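Long-range contact in primase X domain-containing protein (Sulfolobus solfataricus, PDB 4WYH), which serves as a noncatalytic subunit of an archaeal eukaryotic-type primase and is needed for efficient primer synthesis: residues D31-L39 with F50-L59. Sequence-based numbering, arbitrary orientation.
Sequences DYSWIEKVL and FILYVASRYL
Two consecutive helices of the all-helical PriX fold pack here through Ile35, Val38, Phe50, Val54 and Tyr58, the axes of 33-39 and 50-59 crossing at -116° with a closest approach of 10.5 Å. Ile35 and Ala55 have the nearest CA atoms across the pair, 6.7 Å apart. Ile35 CB lies over one face of the Tyr58 ring, a CH-pi contact 18° off the ring normal, while CG2 reaches Tyr58 CD2 at 3.4 Å and CD1 meets Val54 CG1 at 3.6 Å. With CG anti to the backbone N (chi1 169°), the Tyr58 ring extends from its helix past Ile35 to Glu36. There Tyr58 OH donates to Glu36 OE2 at 3.0 Å, on the anti side and tilted out of the plane of a carboxylate brought round by the bend at chi2. Tyr32, the N-cap residue, adds its CB at 3.3 Å from Tyr58 CE1. Most of the touching residues are buried, close to the middle of the compact single-chain domain, where helix 116-128 touches Trp34, Phe50 and Val54; Glu36 lies at the exposed margin. Round Phe50, Val38 CG1 stands over one face, 3.8 Å from the ring centroid, and Trp34 CZ3 meets the ring's edge at Phe50 CE1, 3.9 Å away.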
# COMPACT_ATOMS: atom_id res chain seq x y z
N ASP A 31 7.50 14.57 -0.31
CA ASP A 31 7.93 13.14 -0.45
C ASP A 31 6.67 12.33 -0.31
O ASP A 31 5.58 12.92 -0.02
CB ASP A 31 8.94 12.76 0.65
CG ASP A 31 9.68 11.47 0.35
OD1 ASP A 31 9.02 10.42 -0.04
OD2 ASP A 31 10.92 11.52 0.55
N TYR A 32 6.76 11.01 -0.54
CA TYR A 32 5.64 10.08 -0.33
C TYR A 32 4.63 10.21 -1.43
O TYR A 32 3.69 9.44 -1.52
CB TYR A 32 4.93 10.24 1.05
CG TYR A 32 5.76 9.79 2.22
CD1 TYR A 32 6.17 8.51 2.27
CD2 TYR A 32 6.17 10.66 3.25
CE1 TYR A 32 6.94 8.04 3.32
CE2 TYR A 32 6.95 10.18 4.33
CZ TYR A 32 7.31 8.86 4.35
OH TYR A 32 8.05 8.22 5.36
N SER A 33 4.84 11.18 -2.29
CA SER A 33 3.97 11.35 -3.43
C SER A 33 3.81 10.07 -4.15
O SER A 33 2.72 9.79 -4.62
CB SER A 33 4.50 12.43 -4.39
OG SER A 33 4.11 13.69 -3.86
N TRP A 34 4.91 9.32 -4.30
CA TRP A 34 4.92 8.07 -5.09
C TRP A 34 3.89 7.04 -4.57
O TRP A 34 3.32 6.31 -5.34
CB TRP A 34 6.34 7.47 -5.17
CG TRP A 34 6.87 6.91 -3.89
CD1 TRP A 34 7.57 7.59 -2.93
CD2 TRP A 34 6.74 5.56 -3.39
NE1 TRP A 34 7.91 6.74 -1.90
CE2 TRP A 34 7.42 5.49 -2.17
CE3 TRP A 34 6.12 4.40 -3.87
CZ2 TRP A 34 7.45 4.33 -1.38
CZ3 TRP A 34 6.18 3.24 -3.10
CH2 TRP A 34 6.86 3.23 -1.87
N ILE A 35 3.67 7.02 -3.27
CA ILE A 35 2.66 6.15 -2.68
C ILE A 35 1.29 6.51 -3.19
O ILE A 35 0.53 5.62 -3.60
CB ILE A 35 2.71 6.22 -1.15
CG1 ILE A 35 4.13 5.83 -0.69
CG2 ILE A 35 1.65 5.32 -0.52
CD1 ILE A 35 4.31 5.54 0.77
N GLU A 36 0.95 7.79 -3.22
CA GLU A 36 -0.35 8.22 -3.72
C GLU A 36 -0.55 7.79 -5.17
O GLU A 36 -1.61 7.31 -5.55
CB GLU A 36 -0.51 9.74 -3.60
CG GLU A 36 -0.51 10.26 -2.16
CD GLU A 36 -1.79 10.00 -1.38
OE1 GLU A 36 -2.67 9.31 -1.96
OE2 GLU A 36 -1.92 10.44 -0.18
N LYS A 37 0.49 7.93 -5.96
CA LYS A 37 0.44 7.51 -7.35
C LYS A 37 0.17 6.02 -7.53
O LYS A 37 -0.60 5.64 -8.36
CB LYS A 37 1.76 7.86 -8.04
CG LYS A 37 1.55 8.18 -9.51
CD LYS A 37 0.36 9.14 -9.67
CE LYS A 37 0.13 9.67 -11.08
NZ LYS A 37 -1.15 10.48 -10.99
N VAL A 38 0.87 5.19 -6.78
CA VAL A 38 0.68 3.76 -6.81
C VAL A 38 -0.76 3.46 -6.37
O VAL A 38 -1.45 2.64 -7.01
CB VAL A 38 1.70 3.00 -5.93
CG1 VAL A 38 1.41 1.51 -5.93
CG2 VAL A 38 3.12 3.19 -6.48
N LEU A 39 -1.22 4.12 -5.30
CA LEU A 39 -2.54 3.87 -4.85
C LEU A 39 -3.57 4.16 -5.93
O LEU A 39 -4.57 3.46 -6.03
CB LEU A 39 -2.89 4.67 -3.61
CG LEU A 39 -2.44 4.11 -2.28
CD1 LEU A 39 -2.52 5.23 -1.28
CD2 LEU A 39 -3.20 2.91 -1.76
N PHE A 50 2.29 -4.63 -0.67
CA PHE A 50 2.33 -3.16 -0.76
C PHE A 50 1.38 -2.61 0.28
O PHE A 50 1.72 -1.71 0.98
CB PHE A 50 1.91 -2.68 -2.14
CG PHE A 50 1.95 -1.18 -2.31
CD1 PHE A 50 3.16 -0.54 -2.33
CD2 PHE A 50 0.81 -0.43 -2.33
CE1 PHE A 50 3.23 0.82 -2.47
CE2 PHE A 50 0.88 0.96 -2.46
CZ PHE A 50 2.10 1.57 -2.51
N ILE A 51 0.20 -3.19 0.42
CA ILE A 51 -0.72 -2.79 1.51
C ILE A 51 -0.16 -3.00 2.92
O ILE A 51 -0.19 -2.08 3.74
CB ILE A 51 -2.11 -3.50 1.40
CG1 ILE A 51 -2.86 -3.05 0.14
CG2 ILE A 51 -2.96 -3.32 2.68
CD1 ILE A 51 -4.09 -3.93 -0.15
N LEU A 52 0.39 -4.16 3.20
CA LEU A 52 0.90 -4.43 4.53
C LEU A 52 2.12 -3.57 4.89
O LEU A 52 2.20 -3.04 5.98
CB LEU A 52 1.27 -5.90 4.66
CG LEU A 52 1.85 -6.40 5.98
CD1 LEU A 52 0.89 -6.05 7.12
CD2 LEU A 52 2.13 -7.88 5.90
N TYR A 53 3.05 -3.40 3.94
CA TYR A 53 4.38 -2.85 4.27
C TYR A 53 4.50 -1.39 3.99
O TYR A 53 5.38 -0.72 4.57
CB TYR A 53 5.56 -3.69 3.62
CG TYR A 53 5.63 -5.13 4.12
CD1 TYR A 53 6.05 -5.40 5.38
CD2 TYR A 53 5.27 -6.21 3.31
CE1 TYR A 53 6.07 -6.70 5.85
CE2 TYR A 53 5.26 -7.51 3.77
CZ TYR A 53 5.64 -7.75 5.06
OH TYR A 53 5.70 -9.01 5.55
N VAL A 54 3.63 -0.86 3.12
CA VAL A 54 3.76 0.48 2.66
C VAL A 54 2.47 1.30 2.82
O VAL A 54 2.44 2.24 3.60
CB VAL A 54 4.28 0.50 1.19
CG1 VAL A 54 4.47 1.92 0.74
CG2 VAL A 54 5.54 -0.35 1.05
N ALA A 55 1.43 0.97 2.08
CA ALA A 55 0.32 1.88 1.95
C ALA A 55 -0.44 2.07 3.25
O ALA A 55 -0.76 3.20 3.61
CB ALA A 55 -0.60 1.42 0.85
N SER A 56 -0.73 1.00 3.95
CA SER A 56 -1.48 1.13 5.21
C SER A 56 -0.73 2.04 6.21
O SER A 56 -1.33 2.92 6.79
CB SER A 56 -1.75 -0.24 5.89
OG SER A 56 -0.54 -0.88 6.24
N ARG A 57 0.58 1.82 6.34
CA ARG A 57 1.43 2.60 7.24
C ARG A 57 1.52 4.06 6.82
O ARG A 57 1.48 4.93 7.64
CB ARG A 57 2.80 2.00 7.23
CG ARG A 57 2.84 0.50 7.53
CD ARG A 57 4.26 0.04 7.63
NE ARG A 57 4.36 -1.35 7.90
CZ ARG A 57 5.49 -1.96 8.20
NH1 ARG A 57 6.64 -1.27 8.25
NH2 ARG A 57 5.49 -3.28 8.39
N TYR A 58 1.65 4.33 5.53
CA TYR A 58 1.62 5.69 5.06
C TYR A 58 0.32 6.42 5.42
O TYR A 58 0.30 7.51 5.99
CB TYR A 58 1.82 5.69 3.57
CG TYR A 58 1.54 7.01 2.89
CD1 TYR A 58 2.34 8.10 3.12
CD2 TYR A 58 0.41 7.17 2.02
CE1 TYR A 58 2.06 9.34 2.51
CE2 TYR A 58 0.11 8.40 1.42
CZ TYR A 58 0.96 9.44 1.63
OH TYR A 58 0.79 10.64 1.06
N LEU A 59 -0.79 5.81 5.04
CA LEU A 59 -2.08 6.39 5.26
C LEU A 59 -2.33 6.69 6.75
O LEU A 59 -2.72 7.79 7.13
CB LEU A 59 -3.17 5.45 4.70
CG LEU A 59 -3.23 5.31 3.18
CD1 LEU A 59 -4.28 4.27 2.81
CD2 LEU A 59 -3.56 6.68 2.63